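Local coordinates for APC3568 protein (Geobacillus stearothermophilus, PDB 1RFZ) that has no established function but is probably a phosphatidylglycerophosphatase, which would release phosphate from phosphatidylglycerophosphate, at residues T26-A31 against E49-V54. Sequence-based numbering, arbitrary orientation.
Sequences TVEKIA and ECIENV
Ala31 touches Cys50, Ile51 and Val54 with its one methyl, a worked example of how a small residue lets two helices settle against each other. Its CB lies 3.6 Å from Val54 CG2, and its backbone O also rests against Cys50 CB. The CA atoms of Ala31 and Ile51 are 5.0 Å apart. Ile51 can be followed outward from CB, where its two branches part. The methyl CG2, anti to the backbone N, meets Val27 CG1 at 3.6 Å, the two side chains crossing at about a right angle. The other branch sends CG1 to Ala31 CB at 3.8 Å and ends in CD1, which lies against the carboxylate of Glu28, 3.6 Å from OE2. An alanine in place of Ile51 would probably open a gap beside Val27 and leave the Glu28 carboxylate without its methyl neighbour. Val54 divides similarly: CG1 reaches Ile30 CG2 at 3.5 Å, whereas CG2 rests against CA and CB of Ala31. Ile152 of helix 145-163 touches both Ile30 and Val54, extending this apolar seam. No hydrogen bond links the segments, whose axes approach to 8.6 Å with 114° between their N-to-C directions; the seam joins helices 27-38 and 47-58, consecutive in an all-alpha fold.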
loop_
_atom_site.group_PDB
_atom_site.type_symbol
_atom_site.label_atom_id
_atom_site.label_comp_id
_atom_site.label_asym_id
_atom_site.label_seq_id
_atom_site.Cartn_x
_atom_site.Cartn_y
_atom_site.Cartn_z
ATOM N N THR A 26 -24.874 -9.327 5.403
ATOM C CA THR A 26 -25.758 -9.229 4.256
ATOM C C THR A 26 -25.281 -8.132 3.339
ATOM O O THR A 26 -24.971 -7.042 3.806
ATOM C CB THR A 26 -27.163 -8.831 4.709
ATOM O OG1 THR A 26 -27.796 -9.956 5.315
ATOM C CG2 THR A 26 -27.989 -8.334 3.548
ATOM N N VAL A 27 -25.236 -8.399 2.040
ATOM C CA VAL A 27 -24.839 -7.370 1.080
ATOM C C VAL A 27 -25.561 -6.066 1.409
ATOM O O VAL A 27 -25.015 -4.984 1.226
ATOM C CB VAL A 27 -25.212 -7.784 -0.366
ATOM C CG1 VAL A 27 -25.560 -6.545 -1.217
ATOM C CG2 VAL A 27 -24.067 -8.563 -0.997
ATOM N N GLU A 28 -26.786 -6.193 1.907
ATOM C CA GLU A 28 -27.627 -5.053 2.265
ATOM C C GLU A 28 -27.162 -4.249 3.481
ATOM O O GLU A 28 -27.241 -3.024 3.493
ATOM C CB GLU A 28 -29.065 -5.536 2.505
ATOM C CG GLU A 28 -30.031 -4.473 2.992
ATOM C CD GLU A 28 -31.089 -4.131 1.957
ATOM O OE1 GLU A 28 -31.885 -5.026 1.594
ATOM O OE2 GLU A 28 -31.118 -2.969 1.502
ATOM N N LYS A 29 -26.711 -4.938 4.519
ATOM C CA LYS A 29 -26.258 -4.242 5.717
ATOM C C LYS A 29 -24.930 -3.533 5.436
ATOM O O LYS A 29 -24.582 -2.540 6.096
ATOM C CB LYS A 29 -26.149 -5.217 6.894
ATOM C CG LYS A 29 -27.526 -5.624 7.438
ATOM C CD LYS A 29 -27.454 -6.554 8.643
ATOM C CE LYS A 29 -26.958 -7.940 8.269
ATOM N NZ LYS A 29 -27.089 -8.879 9.425
ATOM N N ILE A 30 -24.203 -4.042 4.438
ATOM C CA ILE A 30 -22.948 -3.450 3.997
ATOM C C ILE A 30 -23.358 -2.192 3.236
ATOM O O ILE A 30 -22.812 -1.106 3.455
ATOM C CB ILE A 30 -22.201 -4.368 3.036
ATOM C CG1 ILE A 30 -21.906 -5.705 3.708
ATOM C CG2 ILE A 30 -20.884 -3.710 2.618
ATOM C CD1 ILE A 30 -20.961 -6.582 2.885
ATOM N N ALA A 31 -24.327 -2.351 2.338
ATOM C CA ALA A 31 -24.833 -1.230 1.563
ATOM C C ALA A 31 -25.413 -0.230 2.553
ATOM O O ALA A 31 -25.492 0.971 2.277
ATOM C CB ALA A 31 -25.916 -1.697 0.579
ATOM N N GLU A 49 -28.893 1.861 -5.080
ATOM C CA GLU A 49 -27.731 2.510 -5.685
ATOM C C GLU A 49 -26.465 1.947 -5.036
ATOM O O GLU A 49 -25.505 1.578 -5.713
ATOM C CB GLU A 49 -27.816 4.021 -5.429
ATOM C CG GLU A 49 -26.927 4.871 -6.296
ATOM C CD GLU A 49 -27.402 4.894 -7.727
ATOM O OE1 GLU A 49 -28.562 5.305 -7.949
ATOM O OE2 GLU A 49 -26.621 4.499 -8.624
ATOM N N CYS A 50 -26.490 1.894 -3.709
ATOM C CA CYS A 50 -25.387 1.383 -2.913
ATOM C C CYS A 50 -25.190 -0.108 -3.157
ATOM O O CYS A 50 -24.089 -0.550 -3.497
ATOM C CB CYS A 50 -25.665 1.628 -1.426
ATOM S SG CYS A 50 -25.966 3.366 -1.016
ATOM N N ILE A 51 -26.267 -0.872 -2.972
ATOM C CA ILE A 51 -26.232 -2.316 -3.162
ATOM C C ILE A 51 -25.475 -2.655 -4.429
ATOM O O ILE A 51 -24.601 -3.524 -4.429
ATOM C CB ILE A 51 -27.650 -2.916 -3.275
ATOM C CG1 ILE A 51 -28.479 -2.499 -2.062
ATOM C CG2 ILE A 51 -27.567 -4.444 -3.367
ATOM C CD1 ILE A 51 -29.712 -3.365 -1.839
ATOM N N GLU A 52 -25.817 -1.958 -5.503
ATOM C CA GLU A 52 -25.176 -2.172 -6.791
ATOM C C GLU A 52 -23.661 -2.162 -6.594
ATOM O O GLU A 52 -22.963 -3.124 -6.939
ATOM C CB GLU A 52 -25.591 -1.066 -7.772
ATOM C CG GLU A 52 -26.102 -1.592 -9.096
ATOM C CD GLU A 52 -25.126 -2.560 -9.758
ATOM O OE1 GLU A 52 -24.078 -2.103 -10.275
ATOM O OE2 GLU A 52 -25.409 -3.782 -9.751
ATOM N N ASN A 53 -23.174 -1.057 -6.027
ATOM C CA ASN A 53 -21.762 -0.855 -5.745
ATOM C C ASN A 53 -21.207 -1.973 -4.852
ATOM O O ASN A 53 -20.194 -2.603 -5.183
ATOM C CB ASN A 53 -21.581 0.519 -5.089
ATOM C CG ASN A 53 -21.548 1.648 -6.111
ATOM O OD1 ASN A 53 -20.614 1.732 -6.923
ATOM N ND2 ASN A 53 -22.566 2.516 -6.087
ATOM N N VAL A 54 -21.862 -2.222 -3.720
ATOM C CA VAL A 54 -21.413 -3.301 -2.853
ATOM C C VAL A 54 -21.251 -4.602 -3.681
ATOM O O VAL A 54 -20.259 -5.328 -3.540
ATOM C CB VAL A 54 -22.409 -3.523 -1.691
ATOM C CG1 VAL A 54 -21.832 -4.515 -0.680
ATOM C CG2 VAL A 54 -22.689 -2.206 -1.012
#